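PDB 3OMT: uncharacterized protein from Cytophaga hutchinsonii, which is of unknown function but is probably the antitoxin component of a toxin-antitoxin system, an Xre-family helix-turn-helix protein expected to bind DNA. Local coordinates for residues E6-A18 with S39-E51. Residues are numbered along the deposited sequence; the frame is centred on the assembly and turned at random. Where two conformers were deposited one is given.
Sequences ERKIFNRLKSVLA and SKWCTNDVQPSLE
Trp-41 meets both the first turn of helix 13-20 and the segment just before it: its indole carbon CE3 packs 3.8 Å from CD2 of Leu-13, and its carbonyl O accepts a hydrogen bond of 2.9 Å from ND2 of Asn-11. The broad, mostly apolar indole suits this buried place, where Ile-56 of helix 50-60 touches both Trp-41 and Leu-13. Next along, Cys-42 offers a small sulfur to the methyls of two leucines, its SG 3.7 Å from CD1 of Leu-17 and 3.8 Å from CD2 of Leu-13. Its carbonyl is linked by a water to OD1 of Asn-11 and N of Lys-14. Helix 35-42 then ends in a Schellman motif whose C-prime residue, Asn-44, takes the positive phi (60°) that asparagine tolerates well. Its amide reads the opposite backbone: ND2 donates to O of Asn-11 (3.0 Å), while OD1 receives N of Asn-11 in its carbonyl plane, on a lone pair, and N of Phe-10 (2.9 Å) from above that plane. Gln-47, bent at chi2 (-60°), turns back so that NE2 gives OD1 of Asn-44 a third donor and OE1 takes the other hydrogen of Asn-11 ND2, at 2.9 Å. The Gln-47 side chain crosses that of Phe-10 at about a right angle, the amide and ring planes 50° apart, and the Phe-10 ring meets Phe-54 of the second subunit edge-to-face. Asn-11 is buried, yet both ends of its amide are used, since OD1 also closes an Asx turn onto N of Leu-13. Gln-47 thus bonds to both asparagine amides, which otherwise pair largely with backbone groups, directional bonds consistent with a defined path for the N-terminal arm.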
loop_
_atom_site.group_PDB
_atom_site.type_symbol
_atom_site.label_atom_id
_atom_site.label_comp_id
_atom_site.label_asym_id
_atom_site.label_seq_id
_atom_site.Cartn_x
_atom_site.Cartn_y
_atom_site.Cartn_z
ATOM N N GLU A 6 2.673 -16.292 5.596
ATOM C CA GLU A 6 4.068 -16.634 5.387
ATOM C C GLU A 6 4.645 -15.611 4.415
ATOM O O GLU A 6 5.809 -15.688 4.093
ATOM C CB GLU A 6 4.196 -18.024 4.776
ATOM C CG GLU A 6 3.877 -19.148 5.722
ATOM C CD GLU A 6 3.967 -20.470 4.993
ATOM O OE1 GLU A 6 5.014 -21.090 5.152
ATOM O OE2 GLU A 6 3.044 -20.822 4.211
ATOM N N ARG A 7 3.810 -14.693 3.934
ATOM C CA ARG A 7 4.269 -13.722 2.915
ATOM C C ARG A 7 5.469 -12.907 3.383
ATOM O O ARG A 7 5.472 -12.356 4.499
ATOM C CB ARG A 7 3.143 -12.749 2.538
ATOM C CG ARG A 7 3.512 -11.709 1.507
ATOM C CD ARG A 7 2.343 -10.825 1.142
ATOM N NE ARG A 7 1.303 -11.556 0.412
ATOM C CZ ARG A 7 1.286 -11.697 -0.908
ATOM N NH1 ARG A 7 2.266 -11.182 -1.630
ATOM N NH2 ARG A 7 0.294 -12.352 -1.506
ATOM N N LYS A 8 6.466 -12.831 2.505
ATOM C CA LYS A 8 7.640 -11.992 2.707
ATOM C C LYS A 8 7.739 -10.859 1.694
ATOM O O LYS A 8 8.420 -9.850 1.956
ATOM C CB LYS A 8 8.890 -12.825 2.615
ATOM C CG LYS A 8 8.981 -13.845 3.730
ATOM C CD LYS A 8 10.253 -14.632 3.586
ATOM C CE LYS A 8 10.271 -15.773 4.558
ATOM N NZ LYS A 8 10.249 -15.335 5.993
ATOM N N ILE A 9 7.084 -11.021 0.552
ATOM C CA ILE A 9 7.152 -10.086 -0.543
ATOM C C ILE A 9 5.853 -9.299 -0.659
ATOM O O ILE A 9 4.807 -9.873 -0.898
ATOM C CB ILE A 9 7.460 -10.807 -1.886
ATOM C CG1 ILE A 9 8.795 -11.580 -1.804
ATOM C CG2 ILE A 9 7.477 -9.747 -3.034
ATOM C CD1 ILE A 9 10.015 -10.684 -1.416
ATOM N N PHE A 10 5.946 -7.978 -0.513
ATOM C CA PHE A 10 4.805 -7.076 -0.512
ATOM C C PHE A 10 4.929 -6.022 -1.600
ATOM O O PHE A 10 3.915 -5.649 -2.234
ATOM C CB PHE A 10 4.666 -6.373 0.848
ATOM C CG PHE A 10 4.426 -7.304 1.995
ATOM C CD1 PHE A 10 3.149 -7.530 2.466
ATOM C CD2 PHE A 10 5.495 -7.918 2.615
ATOM C CE1 PHE A 10 2.936 -8.393 3.531
ATOM C CE2 PHE A 10 5.316 -8.730 3.731
ATOM C CZ PHE A 10 4.025 -9.002 4.161
ATOM N N ASN A 11 6.139 -5.526 -1.841
ATOM C CA ASN A 11 6.336 -4.505 -2.848
ATOM C C ASN A 11 7.179 -5.044 -3.986
ATOM O O ASN A 11 7.930 -6.022 -3.832
ATOM C CB ASN A 11 6.869 -3.177 -2.226
ATOM C CG ASN A 11 8.364 -3.196 -1.957
ATOM O OD1 ASN A 11 9.164 -3.240 -2.904
ATOM N ND2 ASN A 11 8.759 -3.172 -0.666
ATOM N N ARG A 12 7.068 -4.376 -5.117
ATOM C CA ARG A 12 7.943 -4.621 -6.248
ATOM C C ARG A 12 8.704 -3.349 -6.699
ATOM O O ARG A 12 8.967 -3.132 -7.909
ATOM C CB ARG A 12 7.195 -5.294 -7.371
ATOM C CG ARG A 12 5.994 -4.592 -7.839
ATOM C CD ARG A 12 5.221 -5.356 -8.956
ATOM N NE ARG A 12 6.009 -5.600 -10.163
ATOM C CZ ARG A 12 6.138 -4.747 -11.183
ATOM N NH1 ARG A 12 5.520 -3.595 -11.143
ATOM N NH2 ARG A 12 6.854 -5.074 -12.275
ATOM N N LEU A 13 9.150 -2.578 -5.711
ATOM C CA LEU A 13 9.917 -1.370 -5.975
ATOM C C LEU A 13 11.189 -1.633 -6.761
ATOM O O LEU A 13 11.480 -0.912 -7.718
ATOM C CB LEU A 13 10.238 -0.648 -4.692
ATOM C CG LEU A 13 11.074 0.630 -4.840
ATOM C CD1 LEU A 13 10.403 1.661 -5.770
ATOM C CD2 LEU A 13 11.314 1.211 -3.417
ATOM N N LYS A 14 11.916 -2.683 -6.404
ATOM C CA LYS A 14 13.169 -3.008 -7.085
ATOM C C LYS A 14 12.888 -3.169 -8.583
ATOM O O LYS A 14 13.616 -2.654 -9.416
ATOM C CB LYS A 14 13.808 -4.271 -6.511
ATOM C CG LYS A 14 15.120 -4.650 -7.170
ATOM C CD LYS A 14 15.719 -5.922 -6.527
ATOM C CE LYS A 14 17.027 -6.353 -7.204
ATOM N NZ LYS A 14 17.905 -7.080 -6.245
ATOM N N SER A 15 11.831 -3.913 -8.910
ATOM C CA SER A 15 11.463 -4.130 -10.315
ATOM C C SER A 15 11.100 -2.846 -11.027
ATOM O O SER A 15 11.466 -2.662 -12.192
ATOM C CB SER A 15 10.330 -5.100 -10.453
ATOM O OG SER A 15 10.761 -6.399 -10.135
ATOM N N VAL A 16 10.312 -1.982 -10.367
ATOM C CA VAL A 16 9.868 -0.731 -11.013
ATOM C C VAL A 16 11.073 0.184 -11.223
ATOM O O VAL A 16 11.195 0.833 -12.265
ATOM C CB VAL A 16 8.709 -0.053 -10.272
ATOM C CG1 VAL A 16 8.290 1.248 -10.936
ATOM C CG2 VAL A 16 7.486 -0.998 -10.241
ATOM N N LEU A 17 11.964 0.262 -10.247
ATOM C CA LEU A 17 13.169 1.058 -10.431
ATOM C C LEU A 17 13.967 0.524 -11.647
ATOM O O LEU A 17 14.436 1.297 -12.478
ATOM C CB LEU A 17 14.049 1.002 -9.198
ATOM C CG LEU A 17 13.628 1.732 -7.966
ATOM C CD1 LEU A 17 14.447 1.335 -6.792
ATOM C CD2 LEU A 17 13.643 3.305 -8.204
ATOM N N ALA A 18 14.080 -0.784 -11.788
ATOM C CA ALA A 18 14.755 -1.364 -12.946
ATOM C C ALA A 18 14.036 -1.039 -14.271
ATOM O O ALA A 18 14.681 -0.674 -15.262
ATOM C CB ALA A 18 14.963 -2.865 -12.781
ATOM N N SER A 39 16.998 1.167 0.876
ATOM C CA SER A 39 17.513 -0.164 0.652
ATOM C C SER A 39 16.582 -1.257 1.196
ATOM O O SER A 39 16.341 -2.278 0.520
ATOM C CB SER A 39 18.901 -0.306 1.291
ATOM O OG SER A 39 19.426 -1.590 0.996
ATOM N N LYS A 40 16.065 -1.040 2.400
ATOM C CA LYS A 40 15.231 -2.025 3.066
ATOM C C LYS A 40 13.854 -2.103 2.394
ATOM O O LYS A 40 13.207 -3.152 2.411
ATOM C CB LYS A 40 15.124 -1.682 4.552
ATOM C CG LYS A 40 16.443 -2.017 5.218
ATOM C CD LYS A 40 16.392 -1.970 6.711
ATOM C CE LYS A 40 17.761 -2.305 7.300
ATOM N NZ LYS A 40 18.254 -3.681 6.961
ATOM N N TRP A 41 13.403 -1.002 1.795
ATOM C CA TRP A 41 12.186 -1.124 0.987
ATOM C C TRP A 41 12.460 -2.133 -0.161
ATOM O O TRP A 41 11.658 -3.039 -0.455
ATOM C CB TRP A 41 11.774 0.186 0.331
ATOM C CG TRP A 41 11.393 1.297 1.227
ATOM C CD1 TRP A 41 10.984 1.226 2.533
ATOM C CD2 TRP A 41 11.365 2.676 0.870
ATOM N NE1 TRP A 41 10.699 2.496 3.006
ATOM C CE2 TRP A 41 10.943 3.399 2.014
ATOM C CE3 TRP A 41 11.679 3.383 -0.309
ATOM C CZ2 TRP A 41 10.826 4.793 2.024
ATOM C CZ3 TRP A 41 11.538 4.801 -0.283
ATOM C CH2 TRP A 41 11.112 5.469 0.880
ATOM N N CYS A 42 13.565 -1.927 -0.863
ATOM C CA CYS A 42 13.822 -2.699 -2.067
ATOM C C CYS A 42 14.015 -4.190 -1.786
ATOM O O CYS A 42 13.616 -5.045 -2.595
ATOM C CB CYS A 42 15.042 -2.125 -2.809
ATOM S SG CYS A 42 14.643 -0.551 -3.601
ATOM N N THR A 43 14.553 -4.516 -0.621
ATOM C CA THR A 43 14.696 -5.914 -0.233
ATOM C C THR A 43 13.477 -6.499 0.504
ATOM O O THR A 43 13.512 -7.659 0.976
ATOM C CB THR A 43 15.963 -6.147 0.592
ATOM O OG1 THR A 43 15.943 -5.295 1.728
ATOM C CG2 THR A 43 17.206 -5.839 -0.217
ATOM N N ASN A 44 12.396 -5.730 0.603
ATOM C CA ASN A 44 11.189 -6.139 1.290
ATOM C C ASN A 44 11.431 -6.453 2.757
ATOM O O ASN A 44 10.694 -7.227 3.371
ATOM C CB ASN A 44 10.487 -7.315 0.560
ATOM C CG ASN A 44 9.511 -6.829 -0.497
ATOM O OD1 ASN A 44 8.394 -6.436 -0.161
ATOM N ND2 ASN A 44 9.954 -6.810 -1.784
ATOM N N ASP A 45 12.446 -5.795 3.319
ATOM C CA ASP A 45 12.676 -5.883 4.767
ATOM C C ASP A 45 11.835 -4.943 5.584
ATOM O O ASP A 45 11.412 -5.301 6.687
ATOM C CB ASP A 45 14.139 -5.709 5.030
ATOM C CG ASP A 45 14.940 -6.940 4.611
ATOM O OD1 ASP A 45 14.686 -8.036 5.163
ATOM O OD2 ASP A 45 15.844 -6.834 3.776
ATOM N N VAL A 46 11.599 -3.735 5.069
ATOM C CA VAL A 46 10.758 -2.756 5.724
ATOM C C VAL A 46 9.871 -2.203 4.609
ATOM O O VAL A 46 10.351 -1.920 3.496
ATOM C CB VAL A 46 11.576 -1.595 6.323
ATOM C CG1 VAL A 46 10.623 -0.486 6.903
ATOM C CG2 VAL A 46 12.495 -2.109 7.402
ATOM N N GLN A 47 8.587 -2.059 4.883
ATOM C CA GLN A 47 7.677 -1.533 3.892
ATOM C C GLN A 47 7.483 -0.037 4.079
ATOM O O GLN A 47 7.350 0.456 5.210
ATOM C CB GLN A 47 6.295 -2.222 3.926
ATOM C CG GLN A 47 6.376 -3.726 3.793
ATOM C CD GLN A 47 7.035 -4.105 2.471
ATOM O OE1 GLN A 47 6.846 -3.419 1.473
ATOM N NE2 GLN A 47 7.809 -5.188 2.467
ATOM N N PRO A 48 7.424 0.691 2.974
ATOM C CA PRO A 48 7.035 2.104 3.077
ATOM C C PRO A 48 5.578 2.233 3.501
ATOM O O PRO A 48 4.810 1.322 3.279
ATOM C CB PRO A 48 7.209 2.627 1.651
ATOM C CG PRO A 48 7.309 1.453 0.821
ATOM C CD PRO A 48 7.513 0.223 1.587
ATOM N N SER A 49 5.224 3.367 4.125
ATOM C CA SER A 49 3.835 3.696 4.346
ATOM C C SER A 49 3.091 3.882 3.023
ATOM O O SER A 49 3.680 4.120 1.976
ATOM C CB SER A 49 3.694 5.000 5.125
ATOM O OG SER A 49 4.164 6.109 4.384
ATOM N N LEU A 50 1.777 3.830 3.091
ATOM C CA LEU A 50 1.002 4.037 1.885
ATOM C C LEU A 50 1.236 5.447 1.355
ATOM O O LEU A 50 1.432 5.625 0.142
ATOM C CB LEU A 50 -0.472 3.758 2.108
ATOM C CG LEU A 50 -1.348 3.918 0.882
ATOM C CD1 LEU A 50 -0.888 2.902 -0.196
ATOM C CD2 LEU A 50 -2.810 3.621 1.287
ATOM N N GLU A 51 1.297 6.446 2.239
ATOM C CA GLU A 51 1.587 7.822 1.766
ATOM C C GLU A 51 2.944 7.913 1.065
ATOM O O GLU A 51 3.049 8.526 -0.004
ATOM C CB GLU A 51 1.507 8.830 2.895
ATOM C CG GLU A 51 0.158 8.842 3.584
ATOM C CD GLU A 51 0.029 7.952 4.843
ATOM O OE1 GLU A 51 0.576 6.792 4.919
ATOM O OE2 GLU A 51 -0.709 8.430 5.748
HETATM O O HOH W 1 9.151 -9.399 4.454
HETATM O O HOH W 2 11.333 -4.504 -4.107
#